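Local structure of pyridoxal 5'-phosphate synthase subunit PdxT (Thermus thermophilus, 2YWD) at residues R32-L43 against Y60-R69; V116-E124 against F131-P139. The protein probably hydrolyses glutamine to glutamate and ammonia, which is channelled to the partner subunit PdxS for the synthesis of pyridoxal 5'-phosphate. All coordinates share one frame; numbering follows the deposited sequence.

The two contacts follow one another along the chain: interaction 1 is complete before the first strand of interaction 2 begins. They lie on opposite sides of the molecule's centre, with their own centres about 29 Å apart and their nearest atoms about 16 Å apart. Interaction 1 sets helix 62-71 against the loop that leads into strand 42-45 of the central seven-stranded sheet, away from the annotated sites. Interaction 2 is the two-stranded hairpin of 118-125 and 129-136, outside that sheet, and it carries I136 and R137 to the predicted glutamine site. One contact thus belongs to the framework of the class I glutaminase domain, the other, through its I136-R137 end, probably to the glutamine pocket.

Interaction 1. Residues R32-L43 against Y60-R69; sequences RKKEHLEGLKAL and YGIEDEVRKR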
# COMPACT_ATOMS: atom_id res chain seq x y z
N ARG A 32 -1.06 15.89 2.58
CA ARG A 32 -0.39 16.21 3.84
C ARG A 32 -1.39 16.67 4.90
O ARG A 32 -1.05 16.78 6.07
CB ARG A 32 0.65 17.31 3.63
CG ARG A 32 1.87 16.89 2.84
CD ARG A 32 3.00 17.88 3.05
NE ARG A 32 4.20 17.48 2.31
CZ ARG A 32 4.30 17.52 0.98
NH1 ARG A 32 3.27 17.96 0.26
NH2 ARG A 32 5.42 17.13 0.39
N LYS A 33 -2.62 16.95 4.47
CA LYS A 33 -3.67 17.39 5.38
C LYS A 33 -4.95 16.62 5.07
O LYS A 33 -5.14 16.15 3.95
CB LYS A 33 -3.92 18.89 5.20
CG LYS A 33 -2.72 19.77 5.53
CD LYS A 33 -3.01 21.22 5.21
CE LYS A 33 -1.84 22.13 5.57
NZ LYS A 33 -2.10 23.55 5.19
N LYS A 34 -5.83 16.49 6.06
CA LYS A 34 -7.06 15.76 5.85
C LYS A 34 -7.89 16.36 4.73
O LYS A 34 -8.57 15.64 3.99
CB LYS A 34 -7.89 15.70 7.15
CG LYS A 34 -8.34 17.05 7.69
CD LYS A 34 -9.07 16.86 9.02
CE LYS A 34 -9.60 18.18 9.58
NZ LYS A 34 -8.52 19.16 9.86
N GLU A 35 -7.82 17.69 4.58
CA GLU A 35 -8.56 18.39 3.54
C GLU A 35 -8.14 17.93 2.15
O GLU A 35 -8.92 18.00 1.20
CB GLU A 35 -8.34 19.90 3.64
CG GLU A 35 -8.99 20.59 4.84
CD GLU A 35 -8.40 20.14 6.16
OE1 GLU A 35 -7.16 19.98 6.25
OE2 GLU A 35 -9.18 19.97 7.12
N HIS A 36 -6.90 17.47 2.03
CA HIS A 36 -6.37 17.01 0.75
C HIS A 36 -7.05 15.75 0.23
O HIS A 36 -6.89 15.39 -0.94
CB HIS A 36 -4.86 16.75 0.87
CG HIS A 36 -4.06 17.98 1.16
ND1 HIS A 36 -2.75 17.93 1.58
CD2 HIS A 36 -4.37 19.30 1.06
CE1 HIS A 36 -2.29 19.15 1.75
NE2 HIS A 36 -3.25 20.00 1.43
N LEU A 37 -7.79 15.07 1.09
CA LEU A 37 -8.48 13.84 0.70
C LEU A 37 -9.73 14.13 -0.12
O LEU A 37 -10.22 13.27 -0.86
CB LEU A 37 -8.88 13.04 1.95
CG LEU A 37 -7.75 12.51 2.84
CD1 LEU A 37 -8.35 11.94 4.11
CD2 LEU A 37 -6.95 11.45 2.10
N GLU A 38 -10.25 15.35 0.00
CA GLU A 38 -11.45 15.73 -0.72
C GLU A 38 -11.25 15.67 -2.23
O GLU A 38 -10.28 16.20 -2.76
CB GLU A 38 -11.87 17.14 -0.31
CG GLU A 38 -13.17 17.61 -0.94
CD GLU A 38 -13.59 18.98 -0.44
OE1 GLU A 38 -12.83 19.95 -0.67
OE2 GLU A 38 -14.67 19.09 0.18
N GLY A 39 -12.18 15.01 -2.91
CA GLY A 39 -12.10 14.89 -4.36
C GLY A 39 -11.30 13.70 -4.87
O GLY A 39 -11.28 13.44 -6.07
N LEU A 40 -10.65 12.97 -3.97
CA LEU A 40 -9.86 11.82 -4.39
C LEU A 40 -10.68 10.55 -4.56
O LEU A 40 -11.64 10.31 -3.83
CB LEU A 40 -8.73 11.53 -3.39
CG LEU A 40 -7.60 12.54 -3.21
CD1 LEU A 40 -6.64 12.01 -2.15
CD2 LEU A 40 -6.86 12.76 -4.53
N LYS A 41 -10.30 9.73 -5.54
CA LYS A 41 -10.95 8.45 -5.78
C LYS A 41 -9.98 7.36 -5.35
O LYS A 41 -10.37 6.23 -5.06
CB LYS A 41 -11.27 8.26 -7.27
CG LYS A 41 -12.34 9.18 -7.82
CD LYS A 41 -12.56 8.90 -9.30
CE LYS A 41 -13.63 9.83 -9.88
NZ LYS A 41 -13.84 9.56 -11.33
N ALA A 42 -8.69 7.71 -5.31
CA ALA A 42 -7.65 6.76 -4.94
C ALA A 42 -6.54 7.41 -4.14
O ALA A 42 -6.16 8.56 -4.39
CB ALA A 42 -7.07 6.10 -6.19
N LEU A 43 -6.01 6.67 -3.17
CA LEU A 43 -4.92 7.16 -2.33
C LEU A 43 -3.86 6.07 -2.17
O LEU A 43 -4.18 4.94 -1.83
CB LEU A 43 -5.44 7.55 -0.95
CG LEU A 43 -4.36 7.96 0.07
CD1 LEU A 43 -3.74 9.28 -0.36
CD2 LEU A 43 -4.99 8.10 1.46
N TYR A 60 -2.92 14.06 12.43
CA TYR A 60 -3.54 15.03 11.53
C TYR A 60 -4.99 14.71 11.15
O TYR A 60 -5.58 15.41 10.34
CB TYR A 60 -2.71 15.19 10.26
CG TYR A 60 -1.26 15.58 10.50
CD1 TYR A 60 -0.91 16.42 11.55
CD2 TYR A 60 -0.25 15.12 9.65
CE1 TYR A 60 0.42 16.79 11.76
CE2 TYR A 60 1.08 15.49 9.85
CZ TYR A 60 1.41 16.33 10.91
OH TYR A 60 2.72 16.70 11.10
N GLY A 61 -5.55 13.67 11.75
CA GLY A 61 -6.92 13.30 11.45
C GLY A 61 -7.12 12.60 10.11
O GLY A 61 -8.24 12.32 9.71
N ILE A 62 -6.02 12.31 9.42
CA ILE A 62 -6.10 11.65 8.12
C ILE A 62 -6.55 10.20 8.26
O ILE A 62 -7.38 9.72 7.49
CB ILE A 62 -4.73 11.74 7.39
CG1 ILE A 62 -4.47 13.21 7.01
CG2 ILE A 62 -4.74 10.87 6.13
CD1 ILE A 62 -3.07 13.49 6.48
N GLU A 63 -6.03 9.51 9.27
CA GLU A 63 -6.39 8.11 9.51
C GLU A 63 -7.91 7.94 9.63
O GLU A 63 -8.52 7.14 8.92
CB GLU A 63 -5.73 7.62 10.80
CG GLU A 63 -6.04 6.17 11.17
CD GLU A 63 -5.71 5.86 12.63
OE1 GLU A 63 -4.62 6.25 13.09
OE2 GLU A 63 -6.54 5.22 13.31
N ASP A 64 -8.52 8.70 10.53
CA ASP A 64 -9.95 8.62 10.77
C ASP A 64 -10.80 8.96 9.54
O ASP A 64 -11.80 8.29 9.28
CB ASP A 64 -10.31 9.51 11.96
CG ASP A 64 -9.60 9.08 13.23
OD1 ASP A 64 -9.32 9.94 14.09
OD2 ASP A 64 -9.33 7.86 13.37
N GLU A 65 -10.41 9.98 8.79
CA GLU A 65 -11.16 10.37 7.60
C GLU A 65 -11.04 9.28 6.53
O GLU A 65 -12.01 8.95 5.85
CB GLU A 65 -10.65 11.70 7.05
CG GLU A 65 -11.41 12.25 5.84
CD GLU A 65 -12.90 12.43 6.10
OE1 GLU A 65 -13.29 12.68 7.27
OE2 GLU A 65 -13.69 12.35 5.14
N VAL A 66 -9.84 8.72 6.39
CA VAL A 66 -9.65 7.66 5.42
C VAL A 66 -10.53 6.46 5.79
O VAL A 66 -11.17 5.86 4.93
CB VAL A 66 -8.17 7.23 5.35
CG1 VAL A 66 -8.04 5.95 4.54
CG2 VAL A 66 -7.33 8.33 4.70
N ARG A 67 -10.56 6.11 7.08
CA ARG A 67 -11.37 4.98 7.52
C ARG A 67 -12.83 5.20 7.12
O ARG A 67 -13.51 4.29 6.63
CB ARG A 67 -11.27 4.81 9.05
CG ARG A 67 -12.04 3.60 9.58
CD ARG A 67 -11.85 3.38 11.08
NE ARG A 67 -10.46 3.04 11.43
CZ ARG A 67 -9.59 3.90 11.95
NH1 ARG A 67 -9.95 5.16 12.20
NH2 ARG A 67 -8.35 3.50 12.21
N LYS A 68 -13.31 6.43 7.32
CA LYS A 68 -14.68 6.80 6.99
C LYS A 68 -14.92 6.70 5.48
O LYS A 68 -15.93 6.16 5.03
CB LYS A 68 -14.95 8.22 7.47
CG LYS A 68 -16.33 8.75 7.11
CD LYS A 68 -16.46 10.23 7.47
CE LYS A 68 -17.79 10.80 7.01
NZ LYS A 68 -17.99 10.61 5.54
N ARG A 69 -13.98 7.23 4.70
CA ARG A 69 -14.09 7.21 3.24
C ARG A 69 -14.11 5.79 2.67
O ARG A 69 -14.90 5.49 1.78
CB ARG A 69 -12.93 8.00 2.62
CG ARG A 69 -12.99 9.51 2.86
CD ARG A 69 -14.13 10.16 2.07
NE ARG A 69 -13.95 9.95 0.64
CZ ARG A 69 -13.06 10.60 -0.11
NH1 ARG A 69 -12.26 11.51 0.44
NH2 ARG A 69 -12.94 10.32 -1.40
O HOH W 1 -5.12 17.43 8.60
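The guanidinium group of R69 meets two backbone carbonyls at its edge, near its own plane: NH1 donates to L37 O at 3.0 Å in a nearly straight bond (166°), while NH2 makes a weaker, bent bond to L40 O at 2.8 Å. Bends at chi2 (-70°) and chi3 (-60°) fold the arginine chain back so that its end faces the type II turn L37-L40. L37 O also accepts from L40 N, and the two donors reach it from opposite faces of the carbonyl plane. The NE of R69 is bound to S74, which helps fix the rotation of the group. The Y60 ring passes R32 O obliquely, with CD2 4.0 Å from that oxygen. Within 32-43, the H36 ring has K33 CB over one face and takes R32 N at its edge, bonded to ND1.

Between these ends the contact is apolar. L37 points toward helix 62-71 and slides its CD1 alongside E65, 3.5 Å from CG, while crossing V66 at about a right angle, CD1 to CG2 3.8 Å. L43 lies across V66 in the same way, its CD2 4.0 Å from V66 CG2. I62 lies against the backbone just before and at the start of the 3-10 segment: its CG1 sits 3.7 Å from K34 N, and CD1 is near R32 O and K33 C. A water bridges K34 N and Y60 O.

A leucine in place of R69 would probably leave the carbonyls of L37 and L40 without their side-chain donors and the turn freer to move. Helix 62-71 is joined to the connection before strand 42-45 by an apolar seam of L37, L43, I62 and V66, closed at one end by a cationic group that draws on backbone oxygens and at the other by water.

Interaction 2. Residues V116-E124 against F131-P139; sequences VESFEEDLE and FHGVFIRAP
F131 pairs with L123 in the antiparallel hairpin, F131 N donating to L123 O and L123 N to F131 O, both at 2.7 Å. H132 follows in a non-hydrogen-bonded pair with D122. Its CG lies anti to the backbone N (chi1 -173°), and the imidazole edge turns to the aspartate, ND1 making a weak bond to OD1 at 3.4 Å; CE1 of the same ring lies by E120 CB. G133 exchanges two backbone bonds with E121. A side chain at G133 would run into L123, whose CD1 packs 3.9 Å from the glycine CA. V134 sits opposite E120, and its backbone is hydrogen-bonded to H172.

F135 carries the largest side-chain contact. It forms a hydrogen-bonded pair with F119, each N donating to the other's O. Its CB stands over one face of the F119 ring, 3.5 Å from the centroid, in a CH-pi contact. The ring planes differ by only 11°, but the rings are displaced so far that little face-to-face overlap remains. F119 CE1 lies over a face of F135, 3.4 Å from CG. I136 faces S118 in a non-hydrogen-bonded pair, its side chain on the same face as V134 and H132. Past this last pair, the loop residue R137 still gives its N to E117 O at 2.7 Å, and its CG and CD lie beside the carboxylate of E117, whose OE1 is bound by N110.

Paired backbone bonds thus hold a hairpin whose aromatic face, which also carries E121, packs F119 on L154 of strand 149-154 and L123 and F135 on V159 of strand 157-163. The other face brings I136 close to H172 of the predicted charge relay, consistent with the predicted role of I136 and R137 in binding glutamine.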
# COMPACT_ATOMS: atom_id res chain seq x y z
N VAL A 116 20.98 -10.07 3.78
CA VAL A 116 20.93 -8.81 3.04
C VAL A 116 19.45 -8.46 3.03
O VAL A 116 18.63 -9.22 2.52
CB VAL A 116 21.44 -8.98 1.60
CG1 VAL A 116 21.54 -7.62 0.92
CG2 VAL A 116 22.79 -9.68 1.60
N GLU A 117 19.10 -7.31 3.58
CA GLU A 117 17.70 -6.90 3.66
C GLU A 117 17.10 -6.32 2.39
O GLU A 117 16.24 -5.44 2.45
CB GLU A 117 17.52 -5.94 4.84
CG GLU A 117 17.61 -6.64 6.18
CD GLU A 117 17.52 -5.70 7.36
OE1 GLU A 117 17.35 -6.19 8.50
OE2 GLU A 117 17.64 -4.47 7.16
N SER A 118 17.54 -6.82 1.24
CA SER A 118 17.03 -6.35 -0.05
C SER A 118 17.21 -7.43 -1.12
O SER A 118 18.28 -8.02 -1.24
CB SER A 118 17.76 -5.09 -0.48
OG SER A 118 19.14 -5.35 -0.70
N PHE A 119 16.15 -7.68 -1.89
CA PHE A 119 16.20 -8.67 -2.96
C PHE A 119 15.13 -8.39 -4.00
O PHE A 119 14.20 -7.61 -3.77
CB PHE A 119 16.04 -10.09 -2.39
CG PHE A 119 14.75 -10.31 -1.65
CD1 PHE A 119 13.63 -10.78 -2.32
CD2 PHE A 119 14.67 -10.05 -0.29
CE1 PHE A 119 12.43 -10.99 -1.64
CE2 PHE A 119 13.47 -10.25 0.40
CZ PHE A 119 12.35 -10.72 -0.28
N GLU A 120 15.26 -9.02 -5.17
CA GLU A 120 14.29 -8.83 -6.24
C GLU A 120 13.83 -10.17 -6.78
O GLU A 120 14.63 -11.10 -6.90
CB GLU A 120 14.89 -7.98 -7.36
CG GLU A 120 15.47 -6.65 -6.91
CD GLU A 120 16.84 -6.79 -6.25
OE1 GLU A 120 17.74 -7.37 -6.89
OE2 GLU A 120 17.01 -6.32 -5.10
N GLU A 121 12.55 -10.27 -7.11
CA GLU A 121 11.98 -11.51 -7.62
C GLU A 121 10.93 -11.25 -8.70
O GLU A 121 10.13 -10.31 -8.58
CB GLU A 121 11.29 -12.28 -6.49
CG GLU A 121 12.20 -12.78 -5.39
CD GLU A 121 13.13 -13.88 -5.85
OE1 GLU A 121 12.79 -14.58 -6.82
OE2 GLU A 121 14.21 -14.04 -5.23
N ASP A 122 10.91 -12.08 -9.73
CA ASP A 122 9.89 -11.93 -10.76
C ASP A 122 8.65 -12.59 -10.19
O ASP A 122 8.70 -13.73 -9.72
CB ASP A 122 10.32 -12.60 -12.06
CG ASP A 122 11.37 -11.80 -12.79
OD1 ASP A 122 11.13 -10.59 -13.02
OD2 ASP A 122 12.43 -12.37 -13.13
N LEU A 123 7.53 -11.88 -10.21
CA LEU A 123 6.29 -12.41 -9.65
C LEU A 123 5.18 -12.58 -10.67
O LEU A 123 5.10 -11.85 -11.66
CB LEU A 123 5.79 -11.47 -8.54
CG LEU A 123 6.81 -10.99 -7.50
CD1 LEU A 123 6.21 -9.83 -6.71
CD2 LEU A 123 7.21 -12.13 -6.58
N GLU A 124 4.30 -13.54 -10.42
CA GLU A 124 3.16 -13.79 -11.28
C GLU A 124 1.95 -13.16 -10.61
O GLU A 124 1.52 -13.61 -9.55
CB GLU A 124 2.94 -15.28 -11.48
CG GLU A 124 3.85 -15.88 -12.55
CD GLU A 124 3.71 -15.14 -13.87
OE1 GLU A 124 2.58 -15.05 -14.39
OE2 GLU A 124 4.74 -14.66 -14.39
N PHE A 131 5.46 -9.60 -13.13
CA PHE A 131 5.82 -8.27 -12.63
C PHE A 131 7.08 -8.38 -11.78
O PHE A 131 7.20 -9.28 -10.95
CB PHE A 131 4.69 -7.69 -11.79
CG PHE A 131 4.84 -6.22 -11.49
CD1 PHE A 131 4.36 -5.27 -12.39
CD2 PHE A 131 5.49 -5.79 -10.34
CE1 PHE A 131 4.53 -3.90 -12.14
CE2 PHE A 131 5.66 -4.43 -10.08
CZ PHE A 131 5.19 -3.48 -10.98
N HIS A 132 8.02 -7.47 -12.00
CA HIS A 132 9.29 -7.47 -11.26
C HIS A 132 9.10 -6.92 -9.85
O HIS A 132 8.82 -5.74 -9.67
CB HIS A 132 10.33 -6.63 -12.00
CG HIS A 132 11.70 -6.71 -11.41
ND1 HIS A 132 12.42 -7.89 -11.36
CD2 HIS A 132 12.49 -5.77 -10.84
CE1 HIS A 132 13.58 -7.67 -10.78
NE2 HIS A 132 13.65 -6.39 -10.45
N GLY A 133 9.27 -7.79 -8.85
CA GLY A 133 9.10 -7.38 -7.47
C GLY A 133 10.38 -6.95 -6.77
O GLY A 133 11.34 -7.71 -6.69
N VAL A 134 10.38 -5.72 -6.27
CA VAL A 134 11.53 -5.17 -5.56
C VAL A 134 11.21 -5.15 -4.06
O VAL A 134 10.30 -4.46 -3.62
CB VAL A 134 11.84 -3.73 -6.04
CG1 VAL A 134 12.99 -3.14 -5.23
CG2 VAL A 134 12.21 -3.75 -7.53
N PHE A 135 11.98 -5.93 -3.30
CA PHE A 135 11.80 -6.05 -1.86
C PHE A 135 12.95 -5.41 -1.06
O PHE A 135 14.12 -5.66 -1.32
CB PHE A 135 11.71 -7.54 -1.48
CG PHE A 135 10.54 -8.26 -2.10
CD1 PHE A 135 9.39 -8.53 -1.35
CD2 PHE A 135 10.60 -8.71 -3.42
CE1 PHE A 135 8.32 -9.24 -1.91
CE2 PHE A 135 9.54 -9.42 -3.98
CZ PHE A 135 8.39 -9.69 -3.22
N ILE A 136 12.59 -4.57 -0.08
CA ILE A 136 13.57 -3.90 0.78
C ILE A 136 13.08 -3.95 2.22
O ILE A 136 12.10 -3.29 2.57
CB ILE A 136 13.76 -2.43 0.34
CG1 ILE A 136 14.31 -2.39 -1.10
CG2 ILE A 136 14.71 -1.72 1.29
CD1 ILE A 136 14.42 -1.00 -1.69
N ARG A 137 13.76 -4.72 3.07
CA ARG A 137 13.35 -4.88 4.47
C ARG A 137 11.86 -5.22 4.48
O ARG A 137 11.11 -4.80 5.36
CB ARG A 137 13.59 -3.58 5.25
CG ARG A 137 15.05 -3.20 5.43
CD ARG A 137 15.21 -2.05 6.41
NE ARG A 137 14.44 -0.88 5.99
CZ ARG A 137 14.84 -0.02 5.06
NH1 ARG A 137 16.01 -0.18 4.45
NH2 ARG A 137 14.06 1.00 4.72
N ALA A 138 11.45 -5.99 3.48
CA ALA A 138 10.05 -6.35 3.29
C ALA A 138 9.29 -6.97 4.46
O ALA A 138 9.81 -7.83 5.17
CB ALA A 138 9.93 -7.24 2.07
N PRO A 139 8.04 -6.54 4.67
CA PRO A 139 7.22 -7.09 5.75
C PRO A 139 6.65 -8.40 5.22
O PRO A 139 6.69 -8.67 4.02
CB PRO A 139 6.15 -6.02 5.94
CG PRO A 139 5.94 -5.53 4.54
CD PRO A 139 7.37 -5.39 4.03
O HOH W 2 13.64 -7.36 1.85
O HOH W 3 15.71 -4.64 -3.74